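Local coordinates for protein PbICP-C (Plasmodium berghei, PDB 3PNR) that probably inhibits papain-like cysteine peptidases, as expected of the C-terminal domain of a falstatin-type inhibitor from a malaria parasite, at residues F96-Y108 with M149-I163. Numbering follows the deposited sequence.
With CD (cadmium ion), chain G.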
# COMPACT_ATOMS: atom_id res chain seq x y z
N PHE B 96 -0.51 23.19 20.38
CA PHE B 96 -0.18 24.59 20.64
C PHE B 96 -0.53 24.99 22.08
O PHE B 96 -1.70 25.04 22.45
CB PHE B 96 -0.90 25.51 19.66
CG PHE B 96 -0.67 25.16 18.22
CD1 PHE B 96 0.59 25.28 17.65
CD2 PHE B 96 -1.71 24.71 17.42
CE1 PHE B 96 0.81 24.96 16.32
CE2 PHE B 96 -1.50 24.38 16.09
CZ PHE B 96 -0.24 24.51 15.54
N SER B 97 0.50 25.25 22.88
CA SER B 97 0.29 25.72 24.25
C SER B 97 1.18 26.93 24.54
O SER B 97 1.98 27.34 23.71
CB SER B 97 0.56 24.61 25.27
OG SER B 97 1.95 24.38 25.43
N GLU B 98 1.02 27.50 25.73
CA GLU B 98 1.83 28.64 26.14
C GLU B 98 3.30 28.24 26.23
O GLU B 98 4.19 29.03 25.91
CB GLU B 98 1.34 29.19 27.49
CG GLU B 98 1.32 28.16 28.62
CD GLU B 98 1.10 28.79 29.99
OE1 GLU B 98 0.47 29.87 30.05
OE2 GLU B 98 1.54 28.20 30.99
N GLU B 99 3.55 27.00 26.65
CA GLU B 99 4.91 26.52 26.88
C GLU B 99 5.59 26.00 25.62
O GLU B 99 6.77 26.25 25.39
CB GLU B 99 4.90 25.43 27.95
CG GLU B 99 4.18 25.81 29.23
CD GLU B 99 4.06 24.66 30.20
OE1 GLU B 99 3.78 23.52 29.74
OE2 GLU B 99 4.24 24.87 31.41
N ILE B 100 4.84 25.26 24.81
CA ILE B 100 5.42 24.58 23.66
C ILE B 100 4.41 24.41 22.52
O ILE B 100 3.20 24.42 22.74
CB ILE B 100 5.96 23.18 24.06
CG1 ILE B 100 6.81 22.58 22.93
CG2 ILE B 100 4.81 22.26 24.46
CD1 ILE B 100 7.78 21.49 23.41
N SER B 101 4.93 24.27 21.30
CA SER B 101 4.07 23.98 20.16
C SER B 101 4.70 22.94 19.22
O SER B 101 5.86 23.08 18.80
CB SER B 101 3.72 25.26 19.39
OG SER B 101 4.79 25.65 18.55
N VAL B 102 3.93 21.89 18.92
CA VAL B 102 4.39 20.84 18.01
C VAL B 102 3.31 20.43 17.00
O VAL B 102 2.13 20.29 17.33
CB VAL B 102 4.91 19.59 18.77
CG1 VAL B 102 5.85 18.80 17.87
CG2 VAL B 102 5.62 20.00 20.06
N THR B 103 3.73 20.25 15.75
CA THR B 103 2.80 20.00 14.66
C THR B 103 2.68 18.52 14.29
O THR B 103 3.64 17.77 14.44
CB THR B 103 3.23 20.77 13.41
OG1 THR B 103 4.60 20.47 13.13
CG2 THR B 103 3.08 22.27 13.64
N GLN B 104 1.51 18.12 13.82
CA GLN B 104 1.31 16.77 13.28
C GLN B 104 2.22 16.58 12.07
O GLN B 104 2.38 17.49 11.26
CB GLN B 104 -0.15 16.56 12.87
CG GLN B 104 -1.10 16.34 14.03
CD GLN B 104 -0.90 15.00 14.72
OE1 GLN B 104 -0.24 14.10 14.18
NE2 GLN B 104 -1.46 14.86 15.91
N PRO B 105 2.82 15.38 11.94
CA PRO B 105 3.70 15.19 10.78
C PRO B 105 2.94 15.40 9.47
O PRO B 105 1.78 15.02 9.36
CB PRO B 105 4.16 13.73 10.93
CG PRO B 105 4.01 13.43 12.39
CD PRO B 105 2.79 14.20 12.82
N LYS B 106 3.60 16.03 8.50
CA LYS B 106 3.02 16.23 7.17
C LYS B 106 4.04 15.91 6.07
O LYS B 106 5.23 15.77 6.34
CB LYS B 106 2.44 17.64 7.02
CG LYS B 106 1.09 17.79 7.72
CD LYS B 106 0.46 19.16 7.49
CE LYS B 106 -0.89 19.27 8.20
NZ LYS B 106 -1.46 20.65 8.17
N LYS B 107 3.54 15.80 4.85
CA LYS B 107 4.34 15.32 3.71
C LYS B 107 5.68 16.03 3.54
O LYS B 107 5.76 17.26 3.55
CB LYS B 107 3.54 15.45 2.41
CG LYS B 107 2.15 14.82 2.45
CD LYS B 107 1.49 14.84 1.08
CE LYS B 107 0.29 13.90 1.03
NZ LYS B 107 -0.25 13.72 -0.35
N TYR B 108 6.73 15.22 3.37
CA TYR B 108 8.03 15.71 2.92
C TYR B 108 8.49 16.97 3.65
O TYR B 108 9.60 17.01 4.18
CB TYR B 108 7.98 15.95 1.41
CG TYR B 108 9.11 16.79 0.87
CD1 TYR B 108 10.41 16.29 0.79
CD2 TYR B 108 8.87 18.08 0.41
CE1 TYR B 108 11.44 17.06 0.28
CE2 TYR B 108 9.90 18.86 -0.10
CZ TYR B 108 11.18 18.35 -0.16
OH TYR B 108 12.20 19.12 -0.67
N MET B 149 8.35 12.35 6.10
CA MET B 149 7.37 13.23 6.74
C MET B 149 8.03 14.10 7.82
O MET B 149 8.98 13.67 8.47
CB MET B 149 6.17 12.43 7.28
CG MET B 149 5.08 12.21 6.23
SD MET B 149 3.48 11.73 6.90
CE MET B 149 2.39 12.69 5.85
N ARG B 150 7.53 15.32 8.00
CA ARG B 150 8.19 16.29 8.88
C ARG B 150 7.32 16.86 10.00
O ARG B 150 6.19 17.30 9.76
CB ARG B 150 8.77 17.44 8.05
CG ARG B 150 9.50 18.49 8.88
CD ARG B 150 10.10 19.58 8.01
NE ARG B 150 11.24 19.10 7.22
CZ ARG B 150 12.51 19.31 7.54
NH1 ARG B 150 12.81 19.98 8.64
NH2 ARG B 150 13.48 18.84 6.77
N SER B 151 7.85 16.86 11.22
CA SER B 151 7.20 17.55 12.35
C SER B 151 8.04 18.73 12.88
O SER B 151 9.28 18.72 12.80
CB SER B 151 6.85 16.59 13.49
OG SER B 151 6.04 17.21 14.47
N VAL B 152 7.35 19.73 13.43
CA VAL B 152 7.98 20.97 13.87
C VAL B 152 7.86 21.19 15.38
O VAL B 152 6.75 21.21 15.92
CB VAL B 152 7.36 22.17 13.14
CG1 VAL B 152 8.02 23.46 13.60
CG2 VAL B 152 7.50 21.99 11.64
N ILE B 153 8.99 21.38 16.04
CA ILE B 153 9.00 21.62 17.49
C ILE B 153 9.54 23.01 17.85
O ILE B 153 10.63 23.39 17.43
CB ILE B 153 9.80 20.55 18.25
CG1 ILE B 153 9.20 19.16 18.02
CG2 ILE B 153 9.84 20.87 19.74
CD1 ILE B 153 10.05 18.02 18.55
N LYS B 154 8.77 23.76 18.63
CA LYS B 154 9.17 25.11 19.05
C LYS B 154 8.88 25.37 20.53
O LYS B 154 7.73 25.29 20.98
CB LYS B 154 8.49 26.16 18.18
CG LYS B 154 8.71 27.60 18.63
CD LYS B 154 8.02 28.57 17.68
CE LYS B 154 7.73 29.90 18.35
NZ LYS B 154 6.91 30.78 17.46
N GLY B 155 9.93 25.70 21.28
CA GLY B 155 9.81 26.01 22.69
C GLY B 155 9.42 27.46 22.94
O GLY B 155 9.80 28.35 22.18
N HIS B 156 8.65 27.68 24.00
CA HIS B 156 8.21 29.02 24.36
C HIS B 156 8.55 29.34 25.81
O HIS B 156 8.44 30.48 26.26
CB HIS B 156 6.70 29.15 24.15
CG HIS B 156 6.27 28.98 22.73
ND1 HIS B 156 5.11 28.32 22.38
CD2 HIS B 156 6.84 29.39 21.57
CE1 HIS B 156 4.99 28.33 21.06
NE2 HIS B 156 6.02 28.97 20.55
N LYS B 157 8.98 28.32 26.54
CA LYS B 157 9.20 28.43 27.97
C LYS B 157 10.11 27.31 28.44
O LYS B 157 9.97 26.17 28.00
CB LYS B 157 7.87 28.36 28.71
CG LYS B 157 7.98 28.30 30.22
CD LYS B 157 6.60 28.30 30.85
CE LYS B 157 5.73 29.37 30.21
NZ LYS B 157 4.29 29.22 30.57
N PRO B 158 11.04 27.64 29.34
CA PRO B 158 11.92 26.60 29.90
C PRO B 158 11.11 25.44 30.47
O PRO B 158 10.00 25.64 30.98
CB PRO B 158 12.66 27.35 31.01
CG PRO B 158 12.66 28.77 30.57
CD PRO B 158 11.34 28.98 29.87
N GLY B 159 11.66 24.23 30.38
CA GLY B 159 11.00 23.06 30.92
C GLY B 159 11.49 21.74 30.33
O GLY B 159 12.41 21.71 29.51
N LYS B 160 10.86 20.65 30.76
CA LYS B 160 11.12 19.33 30.21
C LYS B 160 9.84 18.79 29.57
O LYS B 160 8.77 18.81 30.19
CB LYS B 160 11.61 18.36 31.28
CG LYS B 160 12.94 18.75 31.91
CD LYS B 160 14.02 18.91 30.85
CE LYS B 160 15.37 19.19 31.50
NZ LYS B 160 15.30 20.31 32.48
N TYR B 161 9.95 18.31 28.34
CA TYR B 161 8.77 17.88 27.59
C TYR B 161 8.97 16.52 26.93
O TYR B 161 9.98 16.28 26.27
CB TYR B 161 8.41 18.93 26.54
CG TYR B 161 8.27 20.34 27.09
CD1 TYR B 161 7.08 20.77 27.65
CD2 TYR B 161 9.33 21.23 27.04
CE1 TYR B 161 6.95 22.05 28.15
CE2 TYR B 161 9.21 22.51 27.55
CZ TYR B 161 8.02 22.91 28.10
OH TYR B 161 7.89 24.19 28.60
N TYR B 162 7.99 15.64 27.12
CA TYR B 162 7.95 14.35 26.44
C TYR B 162 7.04 14.44 25.22
O TYR B 162 5.81 14.50 25.35
CB TYR B 162 7.44 13.24 27.37
CG TYR B 162 8.44 12.80 28.41
CD1 TYR B 162 9.51 11.99 28.06
CD2 TYR B 162 8.31 13.20 29.73
CE1 TYR B 162 10.43 11.59 29.01
CE2 TYR B 162 9.22 12.80 30.68
CZ TYR B 162 10.28 12.00 30.31
OH TYR B 162 11.20 11.60 31.26
N ILE B 163 7.65 14.47 24.04
CA ILE B 163 6.91 14.50 22.78
C ILE B 163 6.84 13.10 22.17
O ILE B 163 7.87 12.46 21.95
CB ILE B 163 7.58 15.45 21.77
CG1 ILE B 163 7.90 16.78 22.45
CG2 ILE B 163 6.69 15.64 20.56
CD1 ILE B 163 8.33 17.86 21.50
CD CD G . 2.75 9.84 5.14
O HOH W 1 1.95 11.11 3.00
O HOH W 2 3.51 8.58 7.30
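Ile100 carries CG1 opposite its backbone N (chi1 -169°) and stays extended beyond it, which lays CD1 over one face of the Tyr161 ring, 3.9 Å from Tyr161 CG, in a CH-pi contact offset toward the rim. On the same side of the sheet Val102 lies alongside Ile153, while its CG2 meets Ile163 CD1 tip to tip. Ile74 of strand 68-75 adds to this core. Thr103 turns OG1 back between its own N and carbonyl carbon (chi1 52°), where it takes the N-H of Val152 (Val152 N to Thr103 OG1 2.9 Å); a side chain thus replaces a backbone acceptor just where the pairing breaks. Next to it, Ser151 OG donates to Thr103 O and is also hydrogen-bonded to Tyr165 OH. Regular antiparallel pairing runs on both sides of this break: Ser101 and Lys154 exchange two backbone hydrogen bonds, as do Lys106 and Arg150, but the register has slipped by one residue between them. Near the 155-159 turn, Lys157 NZ forms a salt bridge with Glu98 OE2 (3.0 Å), and His156 N, donor to Glu99 O, sits 30° out of that carbonyl's plane. At the far end Met149 SD binds cadmium at 2.7 Å, with two waters and an acidic side chain from the chain of another protein. Strands 100-107 and 146-155 are sheet neighbours; the turn leads to strand 159-168 of the other sheet, and Ile100 and Val102 pack between the two, a beta sandwich consistent with the immunoglobulin-like fold of chagasin-family inhibitors.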